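Side-chain contacts in cytochrome c552 (Thermochromatium tepidum, PDB 5ZE8), which carries five covalently bound hemes c at low redox potential and probably passes electrons along them in a thermophilic purple sulfur bacterium: residues 197-202 against 207-212; 323-328 against 334-339; 350-355 against 382-387. All blocks are in the same frame, centred on the assembly; numbering follows the deposited sequence. Where two conformers were deposited one is given.

Contact 1 (197-202 against 207-212); sequences GEPVEL and IPALTM. With HEC (heme c), chain B.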
loop_
_atom_site.group_PDB
_atom_site.type_symbol
_atom_site.label_atom_id
_atom_site.label_comp_id
_atom_site.label_asym_id
_atom_site.label_seq_id
_atom_site.Cartn_x
_atom_site.Cartn_y
_atom_site.Cartn_z
ATOM N N GLY A 197 -13.591 26.292 -18.197
ATOM C CA GLY A 197 -12.859 27.086 -19.148
ATOM C C GLY A 197 -12.480 28.490 -18.736
ATOM O O GLY A 197 -11.844 29.156 -19.521
ATOM N N GLU A 198 -12.806 28.935 -17.524
ATOM C CA GLU A 198 -12.366 30.276 -17.051
ATOM C C GLU A 198 -12.106 30.352 -15.548
ATOM O O GLU A 198 -12.619 29.484 -14.819
ATOM C CB GLU A 198 -13.395 31.316 -17.419
ATOM C CG GLU A 198 -14.805 31.053 -16.943
ATOM C CD GLU A 198 -15.850 31.703 -17.865
ATOM O OE1 GLU A 198 -16.961 31.145 -18.007
ATOM O OE2 GLU A 198 -15.571 32.764 -18.472
ATOM N N PRO A 199 -11.326 31.371 -15.104
ATOM C CA PRO A 199 -11.191 31.665 -13.671
ATOM C C PRO A 199 -12.519 32.001 -13.070
ATOM O O PRO A 199 -13.510 32.352 -13.802
ATOM C CB PRO A 199 -10.245 32.862 -13.603
ATOM C CG PRO A 199 -9.751 33.069 -14.970
ATOM C CD PRO A 199 -10.671 32.416 -15.924
ATOM N N VAL A 200 -12.591 31.830 -11.754
ATOM C CA VAL A 200 -13.781 32.169 -11.034
ATOM C C VAL A 200 -13.407 32.885 -9.775
ATOM O O VAL A 200 -12.307 32.839 -9.319
ATOM C CB VAL A 200 -14.715 30.951 -10.774
ATOM C CG1 VAL A 200 -15.180 30.355 -12.107
ATOM C CG2 VAL A 200 -14.069 29.868 -9.908
ATOM N N GLU A 201 -14.346 33.652 -9.223
ATOM C CA GLU A 201 -14.153 34.260 -7.904
ATOM C C GLU A 201 -14.754 33.421 -6.851
ATOM O O GLU A 201 -15.907 32.957 -6.987
ATOM C CB GLU A 201 -14.844 35.630 -7.835
ATOM C CG GLU A 201 -14.281 36.596 -8.836
ATOM C CD GLU A 201 -12.867 36.951 -8.468
ATOM O OE1 GLU A 201 -11.939 36.748 -9.315
ATOM O OE2 GLU A 201 -12.691 37.384 -7.288
ATOM N N LEU A 202 -14.020 33.206 -5.768
ATOM C CA LEU A 202 -14.598 32.489 -4.646
ATOM C C LEU A 202 -14.295 33.324 -3.390
ATOM O O LEU A 202 -13.099 33.605 -3.134
ATOM C CB LEU A 202 -13.935 31.122 -4.487
ATOM C CG LEU A 202 -14.284 30.307 -3.248
ATOM C CD1 LEU A 202 -15.638 29.689 -3.436
ATOM C CD2 LEU A 202 -13.225 29.222 -3.101
ATOM N N ILE A 207 -9.802 32.407 -8.316
ATOM C CA ILE A 207 -9.363 31.009 -8.547
ATOM C C ILE A 207 -8.993 30.904 -10.024
ATOM O O ILE A 207 -9.799 31.165 -10.884
ATOM C CB ILE A 207 -10.473 29.992 -8.215
ATOM C CG1 ILE A 207 -11.003 30.213 -6.773
ATOM C CG2 ILE A 207 -10.001 28.524 -8.436
ATOM C CD1 ILE A 207 -9.997 30.053 -5.637
ATOM N N PRO A 208 -7.752 30.479 -10.315
ATOM C CA PRO A 208 -7.454 30.392 -11.751
ATOM C C PRO A 208 -8.305 29.296 -12.453
ATOM O O PRO A 208 -8.834 28.357 -11.774
ATOM C CB PRO A 208 -6.001 30.034 -11.726
ATOM C CG PRO A 208 -5.815 29.192 -10.485
ATOM C CD PRO A 208 -6.727 29.863 -9.483
ATOM N N ALA A 209 -8.418 29.373 -13.788
ATOM C CA ALA A 209 -9.002 28.298 -14.532
ATOM C C ALA A 209 -8.180 26.984 -14.253
ATOM O O ALA A 209 -6.935 26.953 -14.273
ATOM C CB ALA A 209 -9.024 28.613 -16.013
ATOM N N LEU A 210 -8.922 25.939 -13.960
ATOM C CA LEU A 210 -8.421 24.582 -13.649
ATOM C C LEU A 210 -9.062 23.627 -14.648
ATOM O O LEU A 210 -9.961 22.897 -14.326
ATOM C CB LEU A 210 -8.787 24.221 -12.169
ATOM C CG LEU A 210 -8.038 25.105 -11.159
ATOM C CD1 LEU A 210 -8.582 24.682 -9.808
ATOM C CD2 LEU A 210 -6.502 24.901 -11.201
ATOM N N THR A 211 -8.611 23.705 -15.890
ATOM C CA THR A 211 -9.245 23.123 -16.987
ATOM C C THR A 211 -9.182 21.627 -16.860
ATOM O O THR A 211 -8.160 21.100 -16.376
ATOM C CB THR A 211 -8.480 23.580 -18.219
ATOM O OG1 THR A 211 -8.610 25.028 -18.250
ATOM C CG2 THR A 211 -9.010 23.008 -19.520
ATOM N N MET A 212 -10.265 21.009 -17.312
ATOM C CA MET A 212 -10.576 19.600 -16.976
ATOM C C MET A 212 -11.070 18.851 -18.200
ATOM O O MET A 212 -11.684 19.462 -19.064
ATOM C CB MET A 212 -11.644 19.564 -15.955
ATOM C CG MET A 212 -11.981 18.185 -15.391
ATOM S SD MET A 212 -13.187 18.250 -14.045
ATOM C CE MET A 212 -12.036 18.569 -12.732
HETATM FE FE HEC B . -12.903 20.758 -8.468
HETATM C CHA HEC B . -15.495 18.740 -9.473
HETATM C CHB HEC B . -10.687 18.202 -8.971
HETATM C CHC HEC B . -10.311 22.731 -7.374
HETATM C CHD HEC B . -15.072 23.310 -7.816
HETATM N NA HEC B . -13.035 18.879 -9.153
HETATM C C1A HEC B . -14.210 18.242 -9.529
HETATM C C2A HEC B . -13.931 16.917 -9.976
HETATM C C3A HEC B . -12.573 16.734 -9.809
HETATM C C4A HEC B . -12.002 17.957 -9.328
HETATM C CMA HEC B . -11.764 15.495 -10.165
HETATM C CAA HEC B . -14.949 15.893 -10.395
HETATM C CBA HEC B . -15.582 16.109 -11.775
HETATM C CGA HEC B . -16.342 14.819 -12.044
HETATM O O1A HEC B . -17.463 14.656 -11.551
HETATM O O2A HEC B . -15.936 13.964 -12.857
HETATM N NB HEC B . -10.875 20.504 -8.237
HETATM C C1B HEC B . -10.183 19.357 -8.488
HETATM C C2B HEC B . -8.833 19.569 -8.150
HETATM C C3B HEC B . -8.661 20.818 -7.664
HETATM C C4B HEC B . -10.021 21.411 -7.770
HETATM C CMB HEC B . -7.812 18.402 -8.288
HETATM C CAB HEC B . -7.382 21.544 -7.360
HETATM C CBB HEC B . -6.327 21.516 -8.338
HETATM N NC HEC B . -12.750 22.680 -7.754
HETATM C C1C HEC B . -11.561 23.287 -7.372
HETATM C C2C HEC B . -11.853 24.565 -6.810
HETATM C C3C HEC B . -13.234 24.744 -6.869
HETATM C C4C HEC B . -13.769 23.581 -7.493
HETATM C CMC HEC B . -10.796 25.421 -6.136
HETATM C CAC HEC B . -14.093 25.891 -6.395
HETATM C CBC HEC B . -13.696 27.195 -6.569
HETATM N ND HEC B . -14.818 20.952 -8.603
HETATM C C1D HEC B . -15.532 22.099 -8.293
HETATM C C2D HEC B . -16.945 21.865 -8.496
HETATM C C3D HEC B . -17.082 20.617 -8.959
HETATM C C4D HEC B . -15.704 20.045 -9.025
HETATM C CMD HEC B . -18.087 22.856 -8.248
HETATM C CAD HEC B . -18.371 19.889 -9.248
HETATM C CBD HEC B . -18.847 19.058 -8.056
HETATM C CGD HEC B . -18.715 19.522 -6.637
HETATM O O1D HEC B . -19.521 20.408 -6.207
HETATM O O2D HEC B . -17.821 18.989 -5.907
HETATM O O HOH W 1 -11.397 25.687 -16.705
#

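Contact 2 (323-328 against 334-339); sequences LKLTAY and VLWQNA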
loop_
_atom_site.group_PDB
_atom_site.type_symbol
_atom_site.label_atom_id
_atom_site.label_comp_id
_atom_site.label_asym_id
_atom_site.label_seq_id
_atom_site.Cartn_x
_atom_site.Cartn_y
_atom_site.Cartn_z
ATOM N N LEU A 323 0.756 -15.893 13.014
ATOM C CA LEU A 323 -0.281 -16.463 13.837
ATOM C C LEU A 323 0.337 -16.869 15.171
ATOM O O LEU A 323 1.322 -17.536 15.184
ATOM C CB LEU A 323 -0.873 -17.686 13.190
ATOM C CG LEU A 323 -1.674 -18.598 14.116
ATOM C CD1 LEU A 323 -2.994 -17.877 14.536
ATOM C CD2 LEU A 323 -1.997 -19.839 13.400
ATOM N N LYS A 324 -0.255 -16.447 16.273
ATOM C CA LYS A 324 0.040 -17.007 17.597
ATOM C C LYS A 324 -1.180 -17.784 18.077
ATOM O O LYS A 324 -2.229 -17.223 18.187
ATOM C CB LYS A 324 0.332 -15.917 18.560
ATOM C CG LYS A 324 1.564 -15.143 18.242
ATOM C CD LYS A 324 2.854 -15.911 18.591
ATOM C CE LYS A 324 3.152 -16.010 20.086
ATOM N NZ LYS A 324 3.302 -14.711 20.734
ATOM N N LEU A 325 -0.982 -19.032 18.414
ATOM C CA LEU A 325 -2.011 -19.897 18.930
ATOM C C LEU A 325 -1.526 -20.426 20.275
ATOM O O LEU A 325 -0.443 -20.995 20.388
ATOM C CB LEU A 325 -2.341 -21.082 18.028
ATOM C CG LEU A 325 -3.501 -22.027 18.316
ATOM C CD1 LEU A 325 -4.786 -21.188 18.199
ATOM C CD2 LEU A 325 -3.516 -23.206 17.353
ATOM N N THR A 326 -2.364 -20.225 21.283
ATOM C CA THR A 326 -1.896 -20.437 22.673
ATOM C C THR A 326 -3.014 -21.152 23.427
ATOM O O THR A 326 -4.136 -20.800 23.315
ATOM C CB THR A 326 -1.539 -19.130 23.371
ATOM O OG1 THR A 326 -0.628 -18.308 22.598
ATOM C CG2 THR A 326 -0.889 -19.356 24.751
ATOM N N ALA A 327 -2.643 -22.131 24.275
ATOM C CA ALA A 327 -3.600 -22.842 25.122
ATOM C C ALA A 327 -3.282 -22.513 26.568
ATOM O O ALA A 327 -2.108 -22.433 26.968
ATOM C CB ALA A 327 -3.534 -24.317 24.937
ATOM N N TYR A 328 -4.319 -22.213 27.322
ATOM C CA TYR A 328 -4.155 -21.727 28.728
ATOM C C TYR A 328 -4.931 -22.656 29.693
ATOM O O TYR A 328 -5.975 -23.187 29.295
ATOM C CB TYR A 328 -4.765 -20.333 28.913
ATOM C CG TYR A 328 -4.121 -19.283 28.031
ATOM C CD1 TYR A 328 -4.604 -19.062 26.735
ATOM C CD2 TYR A 328 -3.054 -18.508 28.471
ATOM C CE1 TYR A 328 -4.002 -18.085 25.927
ATOM C CE2 TYR A 328 -2.475 -17.519 27.675
ATOM C CZ TYR A 328 -2.976 -17.336 26.418
ATOM O OH TYR A 328 -2.379 -16.331 25.658
ATOM N N VAL A 334 0.015 -20.148 30.553
ATOM C CA VAL A 334 0.231 -20.849 29.305
ATOM C C VAL A 334 0.638 -22.302 29.451
ATOM O O VAL A 334 1.635 -22.585 30.091
ATOM C CB VAL A 334 1.296 -20.130 28.479
ATOM C CG1 VAL A 334 1.671 -20.857 27.250
ATOM C CG2 VAL A 334 0.757 -18.754 28.197
ATOM N N LEU A 335 -0.085 -23.189 28.799
ATOM C CA LEU A 335 0.282 -24.569 28.711
ATOM C C LEU A 335 0.990 -24.996 27.430
ATOM O O LEU A 335 1.746 -25.982 27.370
ATOM C CB LEU A 335 -0.952 -25.417 28.948
ATOM C CG LEU A 335 -1.689 -25.212 30.265
ATOM C CD1 LEU A 335 -2.878 -26.107 30.218
ATOM C CD2 LEU A 335 -0.830 -25.529 31.457
ATOM N N TRP A 336 0.672 -24.317 26.334
ATOM C CA TRP A 336 1.204 -24.691 25.027
ATOM C C TRP A 336 1.136 -23.518 24.116
ATOM O O TRP A 336 0.220 -22.703 24.258
ATOM C CB TRP A 336 0.314 -25.804 24.427
ATOM C CG TRP A 336 0.688 -26.254 23.064
ATOM C CD1 TRP A 336 1.521 -27.273 22.716
ATOM C CD2 TRP A 336 0.245 -25.671 21.820
ATOM N NE1 TRP A 336 1.564 -27.410 21.342
ATOM C CE2 TRP A 336 0.822 -26.414 20.777
ATOM C CE3 TRP A 336 -0.630 -24.628 21.504
ATOM C CZ2 TRP A 336 0.590 -26.151 19.441
ATOM C CZ3 TRP A 336 -0.851 -24.373 20.154
ATOM C CH2 TRP A 336 -0.200 -25.094 19.155
ATOM N N GLN A 337 2.063 -23.426 23.171
ATOM C CA GLN A 337 2.060 -22.330 22.195
ATOM C C GLN A 337 2.619 -22.847 20.915
ATOM O O GLN A 337 3.587 -23.626 20.907
ATOM C CB GLN A 337 3.002 -21.238 22.610
ATOM C CG GLN A 337 2.467 -20.322 23.615
ATOM C CD GLN A 337 3.401 -19.186 24.001
ATOM O OE1 GLN A 337 3.221 -18.611 25.067
ATOM N NE2 GLN A 337 4.319 -18.783 23.103
ATOM N N ASN A 338 2.152 -22.357 19.794
ATOM C CA ASN A 338 2.651 -22.850 18.503
ATOM C C ASN A 338 4.091 -22.407 18.294
ATOM O O ASN A 338 4.866 -23.107 17.575
ATOM C CB ASN A 338 1.782 -22.342 17.302
ATOM C CG ASN A 338 1.826 -20.839 17.120
ATOM O OD1 ASN A 338 1.623 -20.063 18.079
ATOM N ND2 ASN A 338 2.114 -20.384 15.843
ATOM N N ALA A 339 4.422 -21.260 18.822
ATOM C CA ALA A 339 5.653 -20.591 18.589
ATOM C C ALA A 339 5.980 -19.972 19.870
ATOM O O ALA A 339 5.217 -19.141 20.420
ATOM C CB ALA A 339 5.531 -19.529 17.498
HETATM O O HOH W 2 4.954 -15.922 22.745
HETATM O O HOH W 3 1.556 -18.625 20.702
#

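Contact 3 (350-355 against 382-387); sequences AYFAYG and ETRELN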
loop_
_atom_site.group_PDB
_atom_site.type_symbol
_atom_site.label_atom_id
_atom_site.label_comp_id
_atom_site.label_asym_id
_atom_site.label_seq_id
_atom_site.Cartn_x
_atom_site.Cartn_y
_atom_site.Cartn_z
ATOM N N ALA A 350 3.210 -20.671 10.305
ATOM C CA ALA A 350 2.446 -19.596 10.890
ATOM C C ALA A 350 3.067 -18.193 10.601
ATOM O O ALA A 350 2.683 -17.229 11.238
ATOM C CB ALA A 350 2.265 -19.843 12.406
ATOM N N TYR A 351 4.067 -18.107 9.676
ATOM C CA TYR A 351 4.672 -16.859 9.259
ATOM C C TYR A 351 4.337 -16.675 7.775
ATOM O O TYR A 351 4.614 -17.539 6.950
ATOM C CB TYR A 351 6.161 -16.907 9.501
ATOM C CG TYR A 351 6.873 -15.627 9.195
ATOM C CD1 TYR A 351 6.472 -14.408 9.722
ATOM C CD2 TYR A 351 7.990 -15.639 8.347
ATOM C CE1 TYR A 351 7.158 -13.256 9.458
ATOM C CE2 TYR A 351 8.663 -14.465 8.104
ATOM C CZ TYR A 351 8.215 -13.261 8.638
ATOM O OH TYR A 351 8.901 -12.072 8.363
ATOM N N PHE A 352 3.667 -15.569 7.467
ATOM C CA PHE A 352 3.107 -15.309 6.163
ATOM C C PHE A 352 3.872 -14.115 5.609
ATOM O O PHE A 352 3.696 -12.936 5.996
ATOM C CB PHE A 352 1.634 -14.918 6.328
ATOM C CG PHE A 352 0.784 -15.981 6.975
ATOM C CD1 PHE A 352 0.726 -16.080 8.340
ATOM C CD2 PHE A 352 0.106 -16.888 6.217
ATOM C CE1 PHE A 352 -0.051 -17.050 8.969
ATOM C CE2 PHE A 352 -0.684 -17.884 6.839
ATOM C CZ PHE A 352 -0.742 -17.941 8.178
ATOM N N ALA A 353 4.785 -14.417 4.729
ATOM C CA ALA A 353 5.827 -13.429 4.306
ATOM C C ALA A 353 6.461 -13.844 2.973
ATOM O O ALA A 353 6.366 -14.993 2.543
ATOM C CB ALA A 353 6.917 -13.292 5.328
ATOM N N TYR A 354 7.104 -12.883 2.364
ATOM C CA TYR A 354 7.895 -13.037 1.134
ATOM C C TYR A 354 9.354 -12.848 1.486
ATOM O O TYR A 354 9.703 -12.008 2.316
ATOM C CB TYR A 354 7.443 -11.976 0.150
ATOM C CG TYR A 354 8.176 -11.987 -1.191
ATOM C CD1 TYR A 354 8.223 -13.121 -1.976
ATOM C CD2 TYR A 354 8.778 -10.812 -1.689
ATOM C CE1 TYR A 354 8.902 -13.093 -3.212
ATOM C CE2 TYR A 354 9.438 -10.786 -2.885
ATOM C CZ TYR A 354 9.501 -11.902 -3.638
ATOM O OH TYR A 354 10.170 -11.871 -4.859
ATOM N N GLY A 355 10.238 -13.635 0.905
ATOM C CA GLY A 355 11.674 -13.364 1.054
ATOM C C GLY A 355 12.281 -13.381 -0.353
ATOM O O GLY A 355 11.627 -13.871 -1.355
ATOM N N GLU A 382 -7.285 -16.745 -1.094
ATOM C CA GLU A 382 -6.981 -18.023 -0.554
ATOM C C GLU A 382 -7.621 -18.181 0.829
ATOM O O GLU A 382 -7.634 -17.234 1.624
ATOM C CB GLU A 382 -5.474 -18.184 -0.369
ATOM C CG GLU A 382 -5.077 -19.544 0.205
ATOM C CD GLU A 382 -3.591 -19.711 0.527
ATOM O OE1 GLU A 382 -2.734 -18.786 0.339
ATOM O OE2 GLU A 382 -3.288 -20.868 0.968
ATOM N N THR A 383 -8.129 -19.413 1.123
ATOM C CA THR A 383 -8.479 -19.798 2.464
ATOM C C THR A 383 -7.430 -20.852 2.885
ATOM O O THR A 383 -7.312 -21.909 2.242
ATOM C CB THR A 383 -9.919 -20.319 2.623
ATOM O OG1 THR A 383 -10.851 -19.323 2.224
ATOM C CG2 THR A 383 -10.070 -20.828 4.070
ATOM N N ARG A 384 -6.619 -20.508 3.890
ATOM C CA ARG A 384 -5.580 -21.387 4.447
ATOM C C ARG A 384 -6.058 -21.975 5.766
ATOM O O ARG A 384 -6.588 -21.272 6.618
ATOM C CB ARG A 384 -4.324 -20.557 4.701
ATOM C CG ARG A 384 -3.070 -21.241 5.261
ATOM C CD ARG A 384 -2.047 -21.655 4.310
ATOM N NE ARG A 384 -1.678 -20.658 3.318
ATOM C CZ ARG A 384 -0.613 -19.854 3.330
ATOM N NH1 ARG A 384 0.328 -19.861 4.312
ATOM N NH2 ARG A 384 -0.507 -19.013 2.288
ATOM N N GLU A 385 -5.913 -23.281 5.880
ATOM C CA GLU A 385 -6.222 -24.068 7.040
ATOM C C GLU A 385 -4.914 -24.493 7.682
ATOM O O GLU A 385 -4.043 -25.031 7.026
ATOM C CB GLU A 385 -6.971 -25.335 6.598
ATOM C CG GLU A 385 -7.317 -26.375 7.646
ATOM C CD GLU A 385 -7.853 -27.688 6.969
ATOM O OE1 GLU A 385 -8.251 -27.652 5.774
ATOM O OE2 GLU A 385 -7.902 -28.755 7.637
ATOM N N LEU A 386 -4.754 -24.211 8.971
ATOM C CA LEU A 386 -3.621 -24.734 9.726
ATOM C C LEU A 386 -4.116 -25.555 10.893
ATOM O O LEU A 386 -4.906 -25.059 11.705
ATOM C CB LEU A 386 -2.716 -23.609 10.246
ATOM C CG LEU A 386 -2.052 -22.688 9.216
ATOM C CD1 LEU A 386 -1.096 -21.741 9.927
ATOM C CD2 LEU A 386 -1.312 -23.457 8.126
ATOM N N ASN A 387 -3.574 -26.772 10.993
ATOM C CA ASN A 387 -3.932 -27.755 12.002
ATOM C C ASN A 387 -2.896 -27.893 13.063
ATOM O O ASN A 387 -1.689 -28.025 12.799
ATOM C CB ASN A 387 -4.175 -29.103 11.350
ATOM C CG ASN A 387 -5.243 -29.026 10.285
ATOM O OD1 ASN A 387 -6.422 -28.899 10.601
ATOM N ND2 ASN A 387 -4.831 -29.066 9.002
#

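Contact 1 (197-202 against 207-212)
V200 and I207 trade backbone hydrogen bonds in both directions, forming an antiparallel hydrogen-bonded pair. I207 N reaches V200 O over 2.7 Å, nearly in line with the carbonyl bond, while V200 N donates to I207 O at 3.0 Å. The tight part of the contact is built on I207, a branched residue with a carbon for each neighbour. Its CB touches V200 CG2, and its CG1 lies 3.8 Å from L202 CB, the two side chains crossing at a slant. With chi1 at -54°, CG1 stays beside the backbone N and CG2 points anti to it, which brings CG2 to 3.9 Å from the heme methyl CMC. L202 also reaches the heme, its CD2 meeting CBC, the end carbon of a side arm. Replaced by an alanine, I207 would lose both branches, and L202 CB and heme CMC would probably be left facing a gap. Further along, L210 CD1 approaches heme CHC at 3.6 Å, and M212 CE lies 3.5 Å from heme C4A.

The other end is loose and wet. A209 contributes a single methyl, 3.6 Å from E198 C and close to the ring of P199, which has no N-H to offer. E198 turns its CB away. A water accepts from G197 N at 2.7 Å and lies near T211 OG1; the backbone angles of G197 would press a CB against the preceding carbonyl, so glycine suits the bend. This is a short beta hairpin of strands 200-202 and 205-207, with I207, L210 and M212 lining a heme c pocket.

Contact 2 (323-328 against 334-339)
T326 and Q337, A327 and W336, and Y328 and V334 pair across a beta hairpin that carries a classic bulge, where L335 and W336 both face A327. A327 O takes a hydrogen bond of 2.8 Å from L335 N and a weak one from W336 N. Apolar contacts form on both faces: V334 CG2 meets Y328 CE2 at 3.5 Å, and L325 CG lies in the plane of the W336 ring at its edge, near CZ3. T326 and Q337 run side by side, methyl against CG, so each covers the other's hydrocarbon part.

N338 N donates to L325 O, and its side chain extends the pairing. CB lies 4.0 Å from L325 O, and chi1 of 64° sets CG between the backbone N and carbonyl carbon, turning the amide back onto strand 323-328. ND2 donates to L323 O at 3.0 Å and to D347 OD2. An asparagine fits because its amide offers donor and acceptor together, where the strand presents C=O and N-H in turn. OD1 takes L325 N at 2.8 Å, almost straight (179°), the N-H coming from well above the carbonyl plane, and a water touching T326 OG1 donates to that same OD1.

Contact 3 (350-355 against 382-387)
A350 and L386 make the nearest backbone approach, with CA atoms 8.0 Å apart; no hydrogen bond joins the two segments, and every contact across them involves a side chain. F352 does most of this work. With chi1 at -60° its CG sits beside the backbone N, and the ring reaches toward R384 and L386, which come from the opposite direction. F352 CE2 lies 3.4 Å from R384 NH1, the ring and guanidinium planes tilted 34° to each other in an oblique approach. F352 CZ meets L386 CD1 at 4.2 Å, though L386 was deposited in two conformers and this distance holds for one of them.

These strands belong to different antiparallel sheets: 351-357 lies beside 320-328, and 383-391 beside 297-306. The two sheets face each other as in a beta sandwich, and F352, which also touches L321 and I304, is the kind of large flat apolar residue that fills the space between them. L386 suits its place similarly; in the conformer given, its CD1 also lies 4.3 Å from A350 CA.

R384 brings a charge to this interface, and its chain bends at chi2 and chi3 so that the guanidinium meets E382 side-on. NE donates to E382 OE2 at 2.9 Å, NH2 to OE1 at 3.0 Å, a two-nitrogen salt bridge that holds the group against rotation and probably offsets its charge. NH1, the nitrogen turned to the phenyl ring, also donates to T376 O. Q379 N gives E382 OE1 a second hydrogen bond.

Contact 1 is a surface hairpin whose inner side lines a heme pocket, about 62 Å between centres from contact 2 and on the opposite side of the chain's centre. Contacts 2 and 3 are partly buried and both reach one sheet, in which 320-328 and 351-357 are neighbours, with a probable hydrogen bond from L323 N to A350 O of 2.9 Å; strand 383-391 of contact 3 belongs to a second sheet. N338 ND2 packs near A350 CB. Contacts 1 and 2 combine backbone pairing with, respectively, apolar packing onto the heme and an asparagine amide bonding to the strand, whereas contact 3 depends on a ring, a leucine and an arginine held by its own glutamate.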